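Local coordinates for protein CDP-4-keto-6-deoxy-D-glucose-3-dehydrase (Yersinia pseudotuberculosis, PDB 3BB8) that probably catalyses the pyridoxal-phosphate-dependent removal of the C3 hydroxyl from CDP-4-keto-6-deoxy-D-glucose, a step of lipopolysaccharide sugar biosynthesis, on an aspartate aminotransferase fold, at residues Lys39-Lys44 and His221-Glu226; Ser88-Ala93 and Asp191-Leu196; Ala165-Asn170 and Arg374-Gly379; Ile349-Lys352 and Gly356-Arg359; Val363-Glu368 and Phe429-Gly434. The protein carries 1 engineered substitution. All coordinates share one frame; numbering follows the deposited sequence.

Interaction 1 (Lys39-Lys44 and His221-Glu226); sequences KVIGTK and HITMGE
Lys-39 and Thr-223 mark the closest approach of two irregular chain segments, their CA atoms 6.8 Å apart, with no hydrogen bond passing from one backbone to the other. The touch is made by a single methyl group. Thr-223 points toward Lys-39-Lys-44 and offers CG2, which meets Lys-39 CB at 3.8 Å and, on a second and looser approach, Ile-41 CG2 at 4.2 Å. From the lysine only the foot of the chain takes part, and the amino end leads off elsewhere, so a long residue serves here as a short aliphatic one. Ile-41 brings its beta-branch methyl, not the longer CG1 arm.

The two branches of Thr-223 divide the work. With OG1 anti to the backbone N (chi1 -174°), the methyl faces the lysine and isoleucine while the hydroxyl turns back to its own chain, where it accepts from Gly-225 N at 2.9 Å in a bent bond (131°). This closes an ST turn in the loop between strands 211-215 and 228-232, just beyond the engineered Lys-220. The same hydroxyl bonds to the carbonyl O of Phe-216, which satisfies a buried polar atom; threonine thus suits a place needing both a methyl and a hydroxyl. On the other side of the contact, Gly-42 is the N-cap of helix 43-55, and its N-H is taken by Glu-45 OE1. Leu-58 of the second subunit packs on Thr-223, and Gly-56 of that subunit lies against Lys-39 and Ile-41. The Thr-223 side chain lies about 9 Å from the bound pyridoxal phosphate.

Interaction 2 (Ser88-Ala93 and Asp191-Leu196); sequences SANLLA and DCCDAL. With PLP (pyridoxal-5'-phosphate), chain C.
Asn-90 and Asp-191 meet at the pyridine end of the cofactor site, where helix 86-96 faces the loop that follows strand 187-191 in this aspartate aminotransferase fold. Their side chains cross at about a right angle, amide and carboxylate planes 71° apart. Asn-90 OD1, as modelled, lies 2.8 Å from Asp-191 OD1; the amide is probably turned over in the model, and set right it may donate a hydrogen bond.

The two oxygens of Asp-191 have different tasks. OD1 accepts a hydrogen bond from PLP N1 at 2.9 Å, with an N-H...O angle of 143°, and is also bonded by the hydroxyl of Thr-123. OD2 accepts from Cys-193 N at 2.9 Å, a nearly straight bond (N-H...O 162°) that meets OD2 close to its C-O axis and makes an Asx turn. This backbone anchor fixes the rotation of the carboxylate, and the short aspartate side chain serves both its own loop and the ring nitrogen.

Cys-193 lies over one face of the pyridine: CB sits above the ring, 3.8 Å from PLP N1, and SG is shifted toward the edge, 3.8 Å from PLP C6. A small residue here is consistent with the loop's close passage over the ring. Asp-194 stands beside the cofactor's O3, but the two are modelled too close for the details to be relied on. Ser-87 OG, Ser-215 OG and Gly-86 N of the same chain, with Trp-247 NE1 of the second subunit, also hydrogen-bond PLP. As in other enzymes of this fold, the bond to N1 probably keeps the pyridine nitrogen protonated and strengthens the ring as an electron sink.

Interaction 3 (Ala165-Asn170 and Arg374-Gly379); sequences AHTLGN and RLLFAG
Leu-168 and Leu-376 form the apolar heart of the contact, their side chains slanting across one another so that the two CD1 methyls come within a tight 3.4 Å. A chi1 of -164° turns Leu-376 away from its own N and sends the side chain toward Leu-168, whose CG its CD1 also approaches at 3.8 Å. Thr-167 adds a looser touch through its methyl, CG2 to Leu-376 CD1 at 4.2 Å.

The aromatic part is lighter. The other methyl of Leu-168, CD2, approaches Phe-377 CZ obliquely at 4.3 Å. Phe-377 lines the cofactor pocket, touching PLP and meeting Phe-120 edge-to-face, so Leu-168 places a branched aliphatic side chain against a ring of that pocket.

Hydrogen bonds act within each segment. Gly-169 N reaches His-166 O at 3.2 Å, and a type II' turn runs from Leu-376 to Gly-379. Glycine suits position 169, where phi is 98° and a CB would crowd the preceding carbonyl O. Tyr-276 OH of the second subunit makes a hydrogen bond with Phe-377 O.

Ala-165-Asn-170 lies in the loop between strand 159-165 and helix 174-184, and Arg-374-Gly-379 in the one between helix 359-368 and strand 393-394.

Interaction 4 (Ile349-Lys352 and Gly356-Arg359); sequences ITLK and GVSR
Leu-351 reaches Val-357, Ser-358 and Arg-359 with one methyl, CD2, which settles mainly against backbone. It lies 3.6 Å from Arg-359 N and 3.7 Å from Ser-358 C, over the face of the peptide link between those residues, and a little farther, 3.9 Å, from Val-357 O. Among side chains it is Val-357 CG2 that Leu-351 CD2 meets, at 4.4 Å. A chi1 of 165° extends the leucine away from its own N and out from its strand toward the returning chain, and its branched apolar end suits packing against the peptide, since no hydrogen bond joins the segments.

In the next shell the helix start is fixed by polar bonds. Ser-358 is the N-cap of helix 359-368; its own side chain makes no capping bond, but its N-H is taken by Asp-361 OD2. Arg-359 bends away from the leucine to give its guanidinium to the carbonyl oxygens of Met-405 and Thr-408. At the outer end Val-357 borders a bound benzamidine, probably from the crystallisation liquor.

The contact thus closes a tight connection from the middle strand, 347-351, of a small antiparallel sheet with strands 331-332 and 408-411 into helix 359-368, with helix 419-432 packed alongside.

Interaction 5 (Val363-Glu368 and Phe429-Gly434); sequences VKFLDE and FEEFFG
Phe-365 and Phe-432 pass one another in antiparallel fashion, each reaching from its own helix toward the other. The rings form an oblique pair, their planes at 52° and their centroids 5.1 Å apart. Phe-432 CD1 comes down over one face of the Phe-365 ring, displaced toward its rim, with the nearest atom, Phe-365 CD2, at 3.4 Å. In both residues the ring is swung to the side opposite the main-chain nitrogen (Phe-365 chi1 177°), the torsion that sends each toward the opposing helix. Nearer its own backbone, Phe-432 places CB 3.7 Å from Phe-365 CE2.

A different neighbour meets the rim of Phe-365. Glu-431 OE2 lies in the plane of the ring, 3.7 Å from Phe-365 CZ, and the carboxylate stands 82° to it. A negative oxygen suits the weakly positive C-H edge of an aromatic ring, while Glu-431 OE1 keeps a salt bridge to Lys-428; a glutamate can therefore flank the hydrophobic pair and still face solvent.

The third meeting is deeper. Leu-366 crosses Phe-429 at about a right angle and sets CD1 3.9 Å from Phe-429 CE1; both residues are buried, which suits their apolar side chains. Phe-433 turns a ring face to Phe-432 CD2 and stacks with Phe-330. Helix 359-368 here lies against the C-terminal end of helix 419-432, and Phe-429 extends the packing onto strands 347-351 and 408-411.

Overall arrangement
From the N terminus, interaction 1 opens at 39-44 and closes at 221-226, and the loop it closes holds the whole of interaction 2, which joins helix 86-96 to the loop after strand 187-191 at the cofactor. Interaction 3 opens at 165-170, inside both loops, and closes only at 374-379, so it crosses them and ties the cofactor-binding part to the C-terminal part. Interaction 4, a local closure, nests inside interaction 3. Interaction 5 opens at 363-368, after interaction 4 has closed, and by ending at 429-434 crosses interaction 3. In space, interactions 1, 2 and 3 gather near the pyridoxal phosphate, whereas 4 and 5 touch each other around the small C-terminal sheet.

Interaction 1 (Lys39-Lys44 and His221-Glu226)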
# COMPACT_ATOMS: atom_id res chain seq x y z
N LYS A 39 9.42 18.58 -2.23
CA LYS A 39 8.35 18.95 -1.34
C LYS A 39 8.59 20.31 -0.72
O LYS A 39 9.73 20.73 -0.53
CB LYS A 39 8.19 17.91 -0.22
CG LYS A 39 9.38 17.81 0.72
CD LYS A 39 9.30 16.53 1.54
CE LYS A 39 10.43 16.44 2.55
NZ LYS A 39 11.77 16.47 1.91
N VAL A 40 7.50 21.00 -0.41
CA VAL A 40 7.55 22.31 0.23
C VAL A 40 6.65 22.22 1.46
O VAL A 40 5.44 22.44 1.39
CB VAL A 40 7.05 23.43 -0.71
CG1 VAL A 40 7.03 24.76 0.03
CG2 VAL A 40 7.97 23.53 -1.93
N ILE A 41 7.26 21.86 2.59
CA ILE A 41 6.53 21.72 3.84
C ILE A 41 7.05 22.71 4.88
O ILE A 41 8.17 23.21 4.77
CB ILE A 41 6.69 20.30 4.43
CG1 ILE A 41 8.15 20.05 4.82
CG2 ILE A 41 6.21 19.27 3.42
CD1 ILE A 41 8.38 18.79 5.62
N GLY A 42 6.24 22.97 5.89
CA GLY A 42 6.62 23.90 6.93
C GLY A 42 6.00 23.62 8.28
O GLY A 42 5.60 22.49 8.59
N THR A 43 5.91 24.67 9.09
CA THR A 43 5.36 24.61 10.44
C THR A 43 4.06 23.81 10.54
O THR A 43 3.96 22.89 11.34
CB THR A 43 5.12 26.02 10.98
OG1 THR A 43 6.35 26.75 10.95
CG2 THR A 43 4.60 25.97 12.41
N LYS A 44 3.07 24.18 9.73
CA LYS A 44 1.79 23.50 9.77
C LYS A 44 1.91 21.98 9.59
O LYS A 44 1.34 21.21 10.37
CB LYS A 44 0.87 24.08 8.70
CG LYS A 44 -0.60 23.74 8.89
CD LYS A 44 -1.16 24.41 10.14
CE LYS A 44 -2.67 24.21 10.25
NZ LYS A 44 -3.27 25.08 11.31
N HIS A 221 2.40 17.51 -6.43
CA HIS A 221 1.86 18.79 -5.95
C HIS A 221 1.85 18.97 -4.43
O HIS A 221 2.34 19.98 -3.93
CB HIS A 221 0.48 19.00 -6.54
CG HIS A 221 0.50 19.18 -8.03
ND1 HIS A 221 0.71 20.40 -8.62
CD2 HIS A 221 0.38 18.28 -9.03
CE1 HIS A 221 0.71 20.25 -9.94
NE2 HIS A 221 0.52 18.97 -10.21
N ILE A 222 1.29 18.00 -3.70
CA ILE A 222 1.29 18.06 -2.24
C ILE A 222 1.76 16.69 -1.80
O ILE A 222 1.63 15.73 -2.55
CB ILE A 222 -0.11 18.37 -1.64
CG1 ILE A 222 -1.10 17.25 -1.99
CG2 ILE A 222 -0.59 19.72 -2.13
CD1 ILE A 222 -2.49 17.46 -1.39
N THR A 223 2.29 16.58 -0.58
CA THR A 223 2.80 15.28 -0.15
C THR A 223 2.39 14.75 1.24
O THR A 223 1.99 15.51 2.13
CB THR A 223 4.33 15.30 -0.21
OG1 THR A 223 4.85 13.99 0.09
CG2 THR A 223 4.87 16.29 0.81
N MET A 224 2.50 13.44 1.41
CA MET A 224 2.39 12.82 2.72
C MET A 224 3.57 11.93 3.05
O MET A 224 3.47 11.02 3.88
CB MET A 224 1.19 11.87 2.76
CG MET A 224 -0.15 12.55 2.54
SD MET A 224 -1.54 11.43 2.77
CE MET A 224 -2.84 12.32 1.91
N GLY A 225 4.70 12.18 2.39
CA GLY A 225 5.67 11.13 2.11
C GLY A 225 5.28 10.10 1.08
O GLY A 225 5.79 10.09 -0.04
N GLU A 226 4.36 9.21 1.45
CA GLU A 226 3.86 8.19 0.54
C GLU A 226 2.35 8.24 0.79
O GLU A 226 1.92 8.30 1.94
CB GLU A 226 4.40 6.80 0.89
CG GLU A 226 5.90 6.64 0.69
CD GLU A 226 6.31 6.37 -0.75
OE1 GLU A 226 5.45 6.41 -1.67
OE2 GLU A 226 7.51 6.11 -0.97

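Interaction 2 (Ser88-Ala93 and Asp191-Leu196)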
# COMPACT_ATOMS: atom_id res chain seq x y z
N SER A 88 -1.08 2.84 -6.01
CA SER A 88 -2.14 2.05 -5.39
C SER A 88 -3.50 2.62 -5.80
O SER A 88 -4.46 1.86 -5.99
CB SER A 88 -2.01 2.07 -3.87
OG SER A 88 -0.87 1.35 -3.47
N ALA A 89 -3.58 3.94 -5.95
CA ALA A 89 -4.84 4.56 -6.36
C ALA A 89 -5.21 4.02 -7.74
O ALA A 89 -6.34 3.58 -7.95
CB ALA A 89 -4.70 6.08 -6.39
N ASN A 90 -4.25 4.05 -8.67
CA ASN A 90 -4.50 3.54 -10.02
C ASN A 90 -4.94 2.07 -9.94
O ASN A 90 -5.86 1.66 -10.64
CB ASN A 90 -3.25 3.65 -10.90
CG ASN A 90 -3.01 5.07 -11.41
OD1 ASN A 90 -1.92 5.39 -11.89
ND2 ASN A 90 -4.02 5.90 -11.32
N LEU A 91 -4.28 1.29 -9.09
CA LEU A 91 -4.61 -0.13 -8.94
C LEU A 91 -6.06 -0.33 -8.50
O LEU A 91 -6.78 -1.16 -9.07
CB LEU A 91 -3.69 -0.80 -7.91
CG LEU A 91 -3.98 -2.28 -7.65
CD1 LEU A 91 -3.85 -3.07 -8.95
CD2 LEU A 91 -3.01 -2.82 -6.61
N LEU A 92 -6.49 0.43 -7.49
CA LEU A 92 -7.86 0.35 -6.96
C LEU A 92 -8.92 0.82 -7.97
O LEU A 92 -10.00 0.24 -8.08
CB LEU A 92 -7.97 1.17 -5.67
CG LEU A 92 -7.26 0.58 -4.43
CD1 LEU A 92 -7.29 1.58 -3.28
CD2 LEU A 92 -7.97 -0.71 -4.01
N ALA A 93 -8.61 1.88 -8.72
CA ALA A 93 -9.52 2.44 -9.72
C ALA A 93 -9.87 1.42 -10.80
O ALA A 93 -11.04 1.20 -11.10
CB ALA A 93 -8.90 3.69 -10.35
N ASP A 191 -5.88 9.42 -14.69
CA ASP A 191 -4.74 9.40 -13.78
C ASP A 191 -4.27 10.86 -13.70
O ASP A 191 -3.68 11.39 -14.64
CB ASP A 191 -3.62 8.51 -14.34
CG ASP A 191 -2.37 8.51 -13.46
OD1 ASP A 191 -1.54 7.58 -13.61
OD2 ASP A 191 -2.20 9.44 -12.63
N CYS A 192 -4.56 11.49 -12.57
CA CYS A 192 -4.21 12.88 -12.30
C CYS A 192 -3.10 12.95 -11.26
O CYS A 192 -2.97 13.96 -10.55
CB CYS A 192 -5.43 13.64 -11.76
SG CYS A 192 -6.85 13.65 -12.88
N CYS A 193 -2.30 11.89 -11.16
CA CYS A 193 -1.23 11.87 -10.18
C CYS A 193 -0.22 13.01 -10.33
O CYS A 193 0.48 13.36 -9.37
CB CYS A 193 -0.51 10.52 -10.21
SG CYS A 193 -1.51 9.17 -9.48
N ASP A 194 -0.13 13.59 -11.52
CA ASP A 194 0.80 14.71 -11.73
C ASP A 194 0.02 15.94 -12.18
O ASP A 194 0.62 16.90 -12.68
CB ASP A 194 1.82 14.39 -12.82
CG ASP A 194 2.65 13.17 -12.53
OD1 ASP A 194 3.08 12.99 -11.37
OD2 ASP A 194 2.89 12.39 -13.46
N ALA A 195 -1.30 15.91 -12.00
CA ALA A 195 -2.14 17.01 -12.45
C ALA A 195 -3.14 17.58 -11.44
O ALA A 195 -4.25 17.95 -11.82
CB ALA A 195 -2.87 16.59 -13.72
N LEU A 196 -2.76 17.64 -10.17
CA LEU A 196 -3.67 18.18 -9.18
C LEU A 196 -3.81 19.69 -9.40
O LEU A 196 -2.83 20.43 -9.30
CB LEU A 196 -3.16 17.91 -7.77
CG LEU A 196 -4.08 18.39 -6.65
CD1 LEU A 196 -5.45 17.74 -6.80
CD2 LEU A 196 -3.47 18.06 -5.30
N1 PLP C . 1.13 7.97 -12.49
C2 PLP C . 1.92 9.08 -12.77
C2A PLP C . 1.73 9.75 -14.12
C3 PLP C . 2.85 9.54 -11.80
O3 PLP C . 3.64 10.61 -12.03
C4 PLP C . 2.98 8.86 -10.51
C4A PLP C . 4.00 9.43 -9.47
C5 PLP C . 2.14 7.71 -10.29
C6 PLP C . 1.21 7.30 -11.32
C5A PLP C . 2.10 6.86 -9.06
O4P PLP C . 2.30 7.54 -7.90
P PLP C . 3.21 7.03 -6.68
O1P PLP C . 2.75 7.83 -5.48
O2P PLP C . 4.75 7.40 -7.10
O3P PLP C . 3.04 5.51 -6.49

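Interaction 3 (Ala165-Asn170 and Arg374-Gly379)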
# COMPACT_ATOMS: atom_id res chain seq x y z
N ALA A 165 -3.15 9.17 -18.29
CA ALA A 165 -2.78 10.21 -17.34
C ALA A 165 -2.61 11.56 -18.03
O ALA A 165 -2.21 11.62 -19.19
CB ALA A 165 -1.47 9.83 -16.64
N HIS A 166 -2.93 12.64 -17.31
CA HIS A 166 -2.74 13.99 -17.82
C HIS A 166 -1.26 14.23 -17.56
O HIS A 166 -0.86 14.77 -16.53
CB HIS A 166 -3.61 15.00 -17.05
CG HIS A 166 -5.08 14.90 -17.36
ND1 HIS A 166 -5.97 14.20 -16.58
CD2 HIS A 166 -5.79 15.35 -18.42
CE1 HIS A 166 -7.16 14.23 -17.14
NE2 HIS A 166 -7.08 14.92 -18.26
N THR A 167 -0.45 13.79 -18.52
CA THR A 167 1.00 13.85 -18.42
C THR A 167 1.62 15.18 -18.03
O THR A 167 1.39 16.19 -18.68
CB THR A 167 1.63 13.37 -19.73
OG1 THR A 167 1.10 12.07 -20.03
CG2 THR A 167 3.15 13.28 -19.62
N LEU A 168 2.40 15.15 -16.96
CA LEU A 168 3.09 16.31 -16.42
C LEU A 168 2.23 17.52 -16.09
O LEU A 168 2.74 18.65 -16.04
CB LEU A 168 4.23 16.72 -17.36
CG LEU A 168 5.38 15.70 -17.47
CD1 LEU A 168 6.38 16.17 -18.53
CD2 LEU A 168 6.06 15.55 -16.11
N GLY A 169 0.95 17.30 -15.83
CA GLY A 169 0.08 18.42 -15.50
C GLY A 169 -0.70 18.89 -16.71
O GLY A 169 -1.81 19.42 -16.57
N ASN A 170 -0.13 18.69 -17.89
CA ASN A 170 -0.82 19.10 -19.11
C ASN A 170 -1.97 18.13 -19.31
O ASN A 170 -1.86 16.94 -19.01
CB ASN A 170 0.15 19.10 -20.29
CG ASN A 170 -0.41 19.84 -21.50
OD1 ASN A 170 -1.19 20.79 -21.36
ND2 ASN A 170 -0.00 19.42 -22.70
N ARG A 374 15.07 15.06 -15.67
CA ARG A 374 14.42 13.76 -15.57
C ARG A 374 13.92 13.39 -16.95
O ARG A 374 13.41 14.24 -17.67
CB ARG A 374 13.22 13.81 -14.61
CG ARG A 374 13.57 14.04 -13.16
CD ARG A 374 14.20 12.81 -12.58
NE ARG A 374 14.55 12.99 -11.17
CZ ARG A 374 15.63 13.62 -10.74
NH1 ARG A 374 16.50 14.15 -11.60
NH2 ARG A 374 15.86 13.71 -9.43
N LEU A 375 14.05 12.12 -17.31
CA LEU A 375 13.53 11.70 -18.59
C LEU A 375 12.02 11.57 -18.37
O LEU A 375 11.56 11.59 -17.23
CB LEU A 375 14.17 10.37 -19.01
CG LEU A 375 15.70 10.43 -19.17
CD1 LEU A 375 16.17 9.20 -19.95
CD2 LEU A 375 16.12 11.70 -19.92
N LEU A 376 11.23 11.48 -19.44
CA LEU A 376 9.79 11.37 -19.30
C LEU A 376 9.32 9.98 -18.86
O LEU A 376 8.60 9.28 -19.57
CB LEU A 376 9.10 11.77 -20.63
CG LEU A 376 7.60 12.08 -20.55
CD1 LEU A 376 7.35 13.06 -19.44
CD2 LEU A 376 7.09 12.65 -21.86
N PHE A 377 9.77 9.60 -17.66
CA PHE A 377 9.43 8.31 -17.05
C PHE A 377 9.86 7.18 -17.98
O PHE A 377 10.96 7.20 -18.52
CB PHE A 377 7.93 8.23 -16.75
CG PHE A 377 7.42 9.39 -15.92
CD1 PHE A 377 8.11 9.80 -14.78
CD2 PHE A 377 6.28 10.09 -16.30
CE1 PHE A 377 7.68 10.91 -14.03
CE2 PHE A 377 5.84 11.20 -15.56
CZ PHE A 377 6.54 11.61 -14.42
N ALA A 378 9.00 6.18 -18.17
CA ALA A 378 9.35 5.05 -19.02
C ALA A 378 9.69 5.33 -20.49
O ALA A 378 10.18 4.45 -21.20
CB ALA A 378 8.25 3.99 -18.94
N GLY A 379 9.45 6.56 -20.95
CA GLY A 379 9.73 6.89 -22.34
C GLY A 379 8.78 6.13 -23.25
O GLY A 379 7.81 6.69 -23.75

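Interaction 4 (Ile349-Lys352 and Gly356-Arg359)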
# COMPACT_ATOMS: atom_id res chain seq x y z
N ILE A 349 10.91 19.35 -22.19
CA ILE A 349 11.66 19.89 -23.32
C ILE A 349 12.18 18.79 -24.24
O ILE A 349 12.78 17.82 -23.77
CB ILE A 349 12.88 20.70 -22.82
CG1 ILE A 349 12.40 21.87 -21.97
CG2 ILE A 349 13.71 21.18 -24.01
CD1 ILE A 349 13.51 22.54 -21.19
N THR A 350 11.95 18.95 -25.54
CA THR A 350 12.45 18.00 -26.53
C THR A 350 13.61 18.59 -27.32
O THR A 350 13.44 19.56 -28.05
CB THR A 350 11.34 17.56 -27.50
OG1 THR A 350 10.33 16.84 -26.78
CG2 THR A 350 11.91 16.67 -28.59
N LEU A 351 14.79 17.99 -27.18
CA LEU A 351 15.98 18.46 -27.88
C LEU A 351 15.97 18.00 -29.34
O LEU A 351 15.80 16.82 -29.63
CB LEU A 351 17.24 17.96 -27.18
CG LEU A 351 18.54 18.06 -27.98
CD1 LEU A 351 19.05 19.49 -28.00
CD2 LEU A 351 19.60 17.12 -27.41
N LYS A 352 16.15 18.95 -30.25
CA LYS A 352 16.08 18.67 -31.68
C LYS A 352 17.21 17.73 -32.10
O LYS A 352 18.36 17.89 -31.68
CB LYS A 352 16.14 19.96 -32.48
CG LYS A 352 14.84 20.74 -32.51
CD LYS A 352 14.96 22.01 -33.34
CE LYS A 352 13.73 22.88 -33.20
NZ LYS A 352 12.48 22.16 -33.57
N GLY A 356 22.94 18.62 -33.33
CA GLY A 356 24.36 18.29 -33.32
C GLY A 356 24.89 17.70 -32.02
O GLY A 356 26.08 17.38 -31.93
N VAL A 357 24.03 17.56 -31.02
CA VAL A 357 24.44 16.97 -29.74
C VAL A 357 23.41 15.97 -29.24
O VAL A 357 22.34 15.83 -29.81
CB VAL A 357 24.66 18.03 -28.65
CG1 VAL A 357 25.88 18.86 -28.99
CG2 VAL A 357 23.43 18.90 -28.52
N SER A 358 23.74 15.28 -28.15
CA SER A 358 22.84 14.28 -27.58
C SER A 358 22.23 14.71 -26.26
O SER A 358 22.82 15.50 -25.52
CB SER A 358 23.58 12.96 -27.36
OG SER A 358 23.50 12.14 -28.51
N ARG A 359 21.04 14.18 -25.97
CA ARG A 359 20.36 14.47 -24.72
C ARG A 359 21.36 14.15 -23.61
O ARG A 359 21.45 14.87 -22.62
CB ARG A 359 19.10 13.60 -24.58
CG ARG A 359 18.23 13.90 -23.37
CD ARG A 359 16.94 13.07 -23.39
NE ARG A 359 17.22 11.63 -23.40
CZ ARG A 359 16.30 10.68 -23.50
NH1 ARG A 359 15.02 11.00 -23.61
NH2 ARG A 359 16.66 9.41 -23.52

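Interaction 5 (Val363-Glu368 and Phe429-Gly434)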
# COMPACT_ATOMS: atom_id res chain seq x y z
N VAL A 363 22.03 16.62 -20.62
CA VAL A 363 21.79 16.21 -19.24
C VAL A 363 23.09 16.25 -18.44
O VAL A 363 23.16 16.84 -17.35
CB VAL A 363 21.21 14.77 -19.16
CG1 VAL A 363 21.20 14.29 -17.72
CG2 VAL A 363 19.80 14.75 -19.73
N LYS A 364 24.13 15.64 -18.98
CA LYS A 364 25.42 15.61 -18.31
C LYS A 364 25.91 17.03 -18.04
O LYS A 364 26.50 17.28 -16.99
CB LYS A 364 26.43 14.86 -19.17
CG LYS A 364 27.78 14.66 -18.50
CD LYS A 364 28.70 13.83 -19.39
CE LYS A 364 28.12 12.44 -19.65
NZ LYS A 364 28.00 11.63 -18.40
N PHE A 365 25.67 17.94 -18.98
CA PHE A 365 26.10 19.33 -18.82
C PHE A 365 25.31 20.00 -17.70
O PHE A 365 25.90 20.61 -16.80
CB PHE A 365 25.89 20.10 -20.13
CG PHE A 365 26.24 21.56 -20.04
CD1 PHE A 365 27.57 21.97 -20.07
CD2 PHE A 365 25.25 22.52 -19.92
CE1 PHE A 365 27.91 23.32 -19.97
CE2 PHE A 365 25.57 23.88 -19.82
CZ PHE A 365 26.90 24.28 -19.85
N LEU A 366 23.99 19.89 -17.76
CA LEU A 366 23.12 20.48 -16.75
C LEU A 366 23.39 19.87 -15.39
O LEU A 366 23.38 20.57 -14.37
CB LEU A 366 21.66 20.27 -17.14
CG LEU A 366 21.27 21.01 -18.42
CD1 LEU A 366 19.86 20.65 -18.84
CD2 LEU A 366 21.37 22.50 -18.16
N ASP A 367 23.66 18.57 -15.37
CA ASP A 367 23.95 17.87 -14.14
C ASP A 367 25.13 18.52 -13.43
O ASP A 367 25.10 18.75 -12.22
CB ASP A 367 24.28 16.41 -14.44
CG ASP A 367 24.50 15.58 -13.18
OD1 ASP A 367 25.28 14.61 -13.24
OD2 ASP A 367 23.87 15.90 -12.15
N GLU A 368 26.17 18.83 -14.19
CA GLU A 368 27.36 19.46 -13.63
C GLU A 368 27.03 20.85 -13.13
O GLU A 368 27.54 21.30 -12.10
CB GLU A 368 28.46 19.52 -14.69
CG GLU A 368 28.74 18.17 -15.35
CD GLU A 368 29.87 18.21 -16.38
OE1 GLU A 368 29.84 19.09 -17.27
OE2 GLU A 368 30.77 17.35 -16.30
N PHE A 429 21.34 27.11 -20.24
CA PHE A 429 20.89 26.63 -21.53
C PHE A 429 21.55 27.50 -22.61
O PHE A 429 22.03 27.00 -23.63
CB PHE A 429 19.37 26.73 -21.65
CG PHE A 429 18.65 25.45 -21.31
CD1 PHE A 429 18.47 25.07 -19.98
CD2 PHE A 429 18.14 24.64 -22.32
CE1 PHE A 429 17.79 23.89 -19.67
CE2 PHE A 429 17.46 23.46 -22.01
CZ PHE A 429 17.28 23.08 -20.68
N GLU A 430 21.57 28.81 -22.36
CA GLU A 430 22.17 29.75 -23.30
C GLU A 430 23.67 29.48 -23.42
O GLU A 430 24.21 29.48 -24.52
CB GLU A 430 21.91 31.18 -22.84
CG GLU A 430 20.49 31.62 -23.13
CD GLU A 430 20.10 32.91 -22.43
OE1 GLU A 430 18.98 33.41 -22.68
OE2 GLU A 430 20.91 33.42 -21.63
N GLU A 431 24.33 29.23 -22.30
CA GLU A 431 25.75 28.93 -22.31
C GLU A 431 26.05 27.65 -23.08
O GLU A 431 27.09 27.53 -23.71
CB GLU A 431 26.28 28.76 -20.89
CG GLU A 431 27.76 28.43 -20.85
CD GLU A 431 28.26 28.08 -19.46
OE1 GLU A 431 27.84 28.74 -18.49
OE2 GLU A 431 29.10 27.16 -19.35
N PHE A 432 25.13 26.69 -23.02
CA PHE A 432 25.31 25.41 -23.68
C PHE A 432 25.27 25.50 -25.20
O PHE A 432 26.10 24.92 -25.89
CB PHE A 432 24.23 24.42 -23.21
CG PHE A 432 24.34 23.05 -23.82
CD1 PHE A 432 25.23 22.11 -23.32
CD2 PHE A 432 23.55 22.70 -24.92
CE1 PHE A 432 25.34 20.84 -23.89
CE2 PHE A 432 23.65 21.44 -25.50
CZ PHE A 432 24.55 20.51 -24.98
N PHE A 433 24.28 26.23 -25.71
CA PHE A 433 24.12 26.37 -27.15
C PHE A 433 24.90 27.56 -27.70
O PHE A 433 24.71 27.97 -28.85
CB PHE A 433 22.62 26.51 -27.49
CG PHE A 433 21.82 25.25 -27.22
CD1 PHE A 433 22.11 24.07 -27.89
CD2 PHE A 433 20.80 25.25 -26.28
CE1 PHE A 433 21.39 22.90 -27.63
CE2 PHE A 433 20.07 24.09 -26.00
CZ PHE A 433 20.37 22.91 -26.68
N GLY A 434 25.79 28.12 -26.87
CA GLY A 434 26.59 29.25 -27.28
C GLY A 434 25.80 30.50 -27.64
O GLY A 434 26.25 31.31 -28.45